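PDB 1LQS: interleukin-10-like protein, which mimics human interleukin-10 as a secreted viral cytokine, binding the host IL-10 receptor and signalling through both of its subunits to suppress immune responses. Local coordinates for residues W68-Y73 with S97-I102. Sequence-based numbering, arbitrary orientation.
Sequences WLLRRY and STLESI
Leu70 and Leu99 meet inside the helical bundle of this IL-10-family cytokine, where helices 62-84 and 89-106, consecutive in the chain, run roughly antiparallel. The closest pair of CA atoms, those of Leu70 and Leu99, stands 7.9 Å apart, and leucine side chains bridge much of that gap without a hydrogen bond. Leu99 is the projecting partner: CG lies anti to the backbone N (chi1 -168°), which extends the side chain straight toward helix 62-84. CD1 forks off to one side and meets Leu70 CD2 at 3.8 Å, an ordinary van der Waals contact. The other branch, CD2, nearly anti to CA, continues the line of the side chain and lies 4.3 Å from Tyr73 CB, so Leu99 spans the i and i+3 positions. Leu70 leaves its helix at an angle to the interface; chi1 -65° sets CG anti to the carbonyl carbon and carries the chain across the interface, chi2 168° sends CD1 onward and leaves CD2 turned toward Leu99, and the two leucines meet obliquely through single methyls. Beyond these residues, Leu99 also packs on Leu74 and Phe78, while Leu70 reaches Tyr103 and Met106, extending the apolar seam along both helices.

Tyr73 offers Leu99 its CB; its ring turns away, packs on Trp51 and Leu52, and meets Leu145 of the second subunit. This agrees with the intertwined dimer of the IL-10 family, in which helices of one chain complete the bundle of the other. On the side of helix 62-84 away from Leu99, Arg72 folds over Trp68, with Trp68 CH2 3.7 Å above one face of its guanidinium, near the rim. The phenol's polar end is anchored across the subunits: Tyr73 OH hydrogen-bonds to Gly138 O of the second subunit.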
ATOM      1  N   TRP C  68     -13.620 -11.326  -0.224  1.00 39.55           N
ATOM      2  CA  TRP C  68     -14.461 -11.852  -1.281  1.00 37.56           C
ATOM      3  C   TRP C  68     -14.338 -13.355  -1.311  1.00 36.06           C
ATOM      4  O   TRP C  68     -15.350 -14.060  -1.217  1.00 35.77           O
ATOM      5  CB  TRP C  68     -14.063 -11.299  -2.656  1.00 38.61           C
ATOM      6  CG  TRP C  68     -15.034 -11.721  -3.724  1.00 39.36           C
ATOM      7  CD1 TRP C  68     -16.311 -11.262  -3.894  1.00 39.30           C
ATOM      8  CD2 TRP C  68     -14.847 -12.753  -4.702  1.00 39.30           C
ATOM      9  NE1 TRP C  68     -16.931 -11.946  -4.913  1.00 39.92           N
ATOM     10  CE2 TRP C  68     -16.056 -12.868  -5.426  1.00 40.23           C
ATOM     11  CE3 TRP C  68     -13.780 -13.595  -5.036  1.00 40.77           C
ATOM     12  CZ2 TRP C  68     -16.227 -13.794  -6.465  1.00 41.55           C
ATOM     13  CZ3 TRP C  68     -13.953 -14.522  -6.076  1.00 42.11           C
ATOM     14  CH2 TRP C  68     -15.169 -14.609  -6.772  1.00 42.00           C
ATOM     15  N   LEU C  69     -13.099 -13.837  -1.440  1.00 34.28           N
ATOM     16  CA  LEU C  69     -12.832 -15.269  -1.500  1.00 34.52           C
ATOM     17  C   LEU C  69     -13.430 -16.046  -0.344  1.00 36.26           C
ATOM     18  O   LEU C  69     -14.204 -16.989  -0.556  1.00 37.30           O
ATOM     19  CB  LEU C  69     -11.340 -15.538  -1.561  1.00 34.04           C
ATOM     20  CG  LEU C  69     -10.684 -15.319  -2.927  1.00 36.56           C
ATOM     21  CD1 LEU C  69      -9.234 -15.817  -2.878  1.00 32.40           C
ATOM     22  CD2 LEU C  69     -11.473 -16.053  -4.014  1.00 35.15           C
ATOM     23  N   LEU C  70     -13.078 -15.653   0.878  1.00 36.10           N
ATOM     24  CA  LEU C  70     -13.584 -16.328   2.062  1.00 36.77           C
ATOM     25  C   LEU C  70     -15.118 -16.385   2.106  1.00 38.32           C
ATOM     26  O   LEU C  70     -15.703 -17.393   2.534  1.00 37.61           O
ATOM     27  CB  LEU C  70     -13.030 -15.645   3.310  1.00 36.90           C
ATOM     28  CG  LEU C  70     -11.507 -15.744   3.485  1.00 36.57           C
ATOM     29  CD1 LEU C  70     -11.042 -14.805   4.580  1.00 34.35           C
ATOM     30  CD2 LEU C  70     -11.124 -17.175   3.811  1.00 35.41           C
ATOM     31  N   ARG C  71     -15.772 -15.316   1.659  1.00 38.75           N
ATOM     32  CA  ARG C  71     -17.235 -15.287   1.658  1.00 40.03           C
ATOM     33  C   ARG C  71     -17.761 -16.235   0.590  1.00 39.03           C
ATOM     34  O   ARG C  71     -18.752 -16.945   0.794  1.00 39.00           O
ATOM     35  CB  ARG C  71     -17.753 -13.874   1.368  1.00 41.70           C
ATOM     36  CG  ARG C  71     -17.840 -12.959   2.565  1.00 44.00           C
ATOM     37  CD  ARG C  71     -17.991 -11.493   2.143  1.00 44.83           C
ATOM     38  NE  ARG C  71     -18.204 -10.647   3.315  1.00 47.83           N
ATOM     39  CZ  ARG C  71     -19.346 -10.598   3.999  1.00 47.41           C
ATOM     40  NH1 ARG C  71     -20.372 -11.335   3.615  1.00 48.98           N
ATOM     41  NH2 ARG C  71     -19.456  -9.835   5.076  1.00 47.31           N
ATOM     42  N   ARG C  72     -17.086 -16.223  -0.552  1.00 38.15           N
ATOM     43  CA  ARG C  72     -17.456 -17.051  -1.690  1.00 39.46           C
ATOM     44  C   ARG C  72     -17.434 -18.534  -1.294  1.00 41.30           C
ATOM     45  O   ARG C  72     -18.307 -19.310  -1.676  1.00 41.41           O
ATOM     46  CB  ARG C  72     -16.485 -16.744  -2.842  1.00 39.15           C
ATOM     47  CG  ARG C  72     -16.570 -17.629  -4.061  1.00 38.99           C
ATOM     48  CD  ARG C  72     -17.964 -17.717  -4.586  1.00 42.83           C
ATOM     49  NE  ARG C  72     -17.973 -17.983  -6.022  1.00 45.55           N
ATOM     50  CZ  ARG C  72     -18.315 -17.082  -6.940  1.00 45.97           C
ATOM     51  NH1 ARG C  72     -18.676 -15.857  -6.571  1.00 44.14           N
ATOM     52  NH2 ARG C  72     -18.303 -17.411  -8.227  1.00 46.03           N
ATOM     53  N   TYR C  73     -16.442 -18.919  -0.504  1.00 42.39           N
ATOM     54  CA  TYR C  73     -16.334 -20.294  -0.068  1.00 43.00           C
ATOM     55  C   TYR C  73     -17.339 -20.630   1.015  1.00 43.24           C
ATOM     56  O   TYR C  73     -18.033 -21.645   0.945  1.00 45.37           O
ATOM     57  CB  TYR C  73     -14.936 -20.568   0.458  1.00 42.16           C
ATOM     58  CG  TYR C  73     -13.926 -20.880  -0.610  1.00 41.34           C
ATOM     59  CD1 TYR C  73     -13.764 -22.174  -1.082  1.00 40.06           C
ATOM     60  CD2 TYR C  73     -13.080 -19.893  -1.097  1.00 40.84           C
ATOM     61  CE1 TYR C  73     -12.770 -22.476  -2.006  1.00 40.51           C
ATOM     62  CE2 TYR C  73     -12.090 -20.186  -2.017  1.00 39.32           C
ATOM     63  CZ  TYR C  73     -11.933 -21.475  -2.462  1.00 39.02           C
ATOM     64  OH  TYR C  73     -10.905 -21.764  -3.325  1.00 38.31           O
ATOM     65  N   SER C  97     -16.755 -25.041   8.703  1.00 39.12           N
ATOM     66  CA  SER C  97     -16.884 -24.692  10.114  1.00 38.33           C
ATOM     67  C   SER C  97     -15.632 -23.990  10.642  1.00 38.95           C
ATOM     68  O   SER C  97     -15.711 -22.922  11.254  1.00 38.34           O
ATOM     69  CB  SER C  97     -17.134 -25.974  10.906  1.00 39.43           C
ATOM     70  OG  SER C  97     -17.531 -25.721  12.235  1.00 42.85           O
ATOM     71  N   THR C  98     -14.475 -24.607  10.408  1.00 38.73           N
ATOM     72  CA  THR C  98     -13.205 -24.049  10.849  1.00 38.62           C
ATOM     73  C   THR C  98     -12.889 -22.763  10.078  1.00 38.67           C
ATOM     74  O   THR C  98     -12.357 -21.802  10.636  1.00 38.83           O
ATOM     75  CB  THR C  98     -12.048 -25.065  10.647  1.00 38.32           C
ATOM     76  OG1 THR C  98     -12.194 -26.147  11.571  1.00 39.35           O
ATOM     77  CG2 THR C  98     -10.692 -24.400  10.860  1.00 38.03           C
ATOM     78  N   LEU C  99     -13.220 -22.744   8.797  1.00 38.39           N
ATOM     79  CA  LEU C  99     -12.943 -21.568   8.002  1.00 38.84           C
ATOM     80  C   LEU C  99     -13.820 -20.464   8.538  1.00 39.86           C
ATOM     81  O   LEU C  99     -13.411 -19.304   8.609  1.00 39.57           O
ATOM     82  CB  LEU C  99     -13.244 -21.841   6.533  1.00 39.31           C
ATOM     83  CG  LEU C  99     -12.744 -20.820   5.508  1.00 39.30           C
ATOM     84  CD1 LEU C  99     -11.307 -20.396   5.816  1.00 39.63           C
ATOM     85  CD2 LEU C  99     -12.852 -21.444   4.128  1.00 37.65           C
ATOM     86  N   GLU C 100     -15.028 -20.840   8.943  1.00 41.13           N
ATOM     87  CA  GLU C 100     -15.977 -19.887   9.498  1.00 43.05           C
ATOM     88  C   GLU C 100     -15.343 -19.305  10.773  1.00 45.09           C
ATOM     89  O   GLU C 100     -15.313 -18.092  10.975  1.00 45.19           O
ATOM     90  CB  GLU C 100     -17.292 -20.611   9.808  1.00 43.02           C
ATOM     91  CG  GLU C 100     -18.516 -19.718   9.982  1.00 45.58           C
ATOM     92  CD  GLU C 100     -18.826 -18.875   8.748  1.00 47.90           C
ATOM     93  OE1 GLU C 100     -18.886 -19.433   7.629  1.00 51.12           O
ATOM     94  OE2 GLU C 100     -19.026 -17.652   8.894  1.00 46.73           O
ATOM     95  N   SER C 101     -14.809 -20.185  11.616  1.00 46.28           N
ATOM     96  CA  SER C 101     -14.174 -19.772  12.858  1.00 46.63           C
ATOM     97  C   SER C 101     -13.114 -18.713  12.582  1.00 47.19           C
ATOM     98  O   SER C 101     -13.045 -17.693  13.276  1.00 46.48           O
ATOM     99  CB  SER C 101     -13.538 -20.981  13.544  1.00 47.22           C
ATOM    100  OG  SER C 101     -12.967 -20.624  14.788  1.00 47.23           O
ATOM    101  N   ILE C 102     -12.291 -18.959  11.567  1.00 46.66           N
ATOM    102  CA  ILE C 102     -11.246 -18.015  11.190  1.00 46.32           C
ATOM    103  C   ILE C 102     -11.824 -16.661  10.729  1.00 47.07           C
ATOM    104  O   ILE C 102     -11.350 -15.608  11.158  1.00 46.47           O
ATOM    105  CB  ILE C 102     -10.351 -18.594  10.063  1.00 44.58           C
ATOM    106  CG1 ILE C 102      -9.670 -19.868  10.559  1.00 43.75           C
ATOM    107  CG2 ILE C 102      -9.301 -17.577   9.649  1.00 42.58           C
ATOM    108  CD1 ILE C 102      -8.682 -20.444   9.588  1.00 41.87           C
TER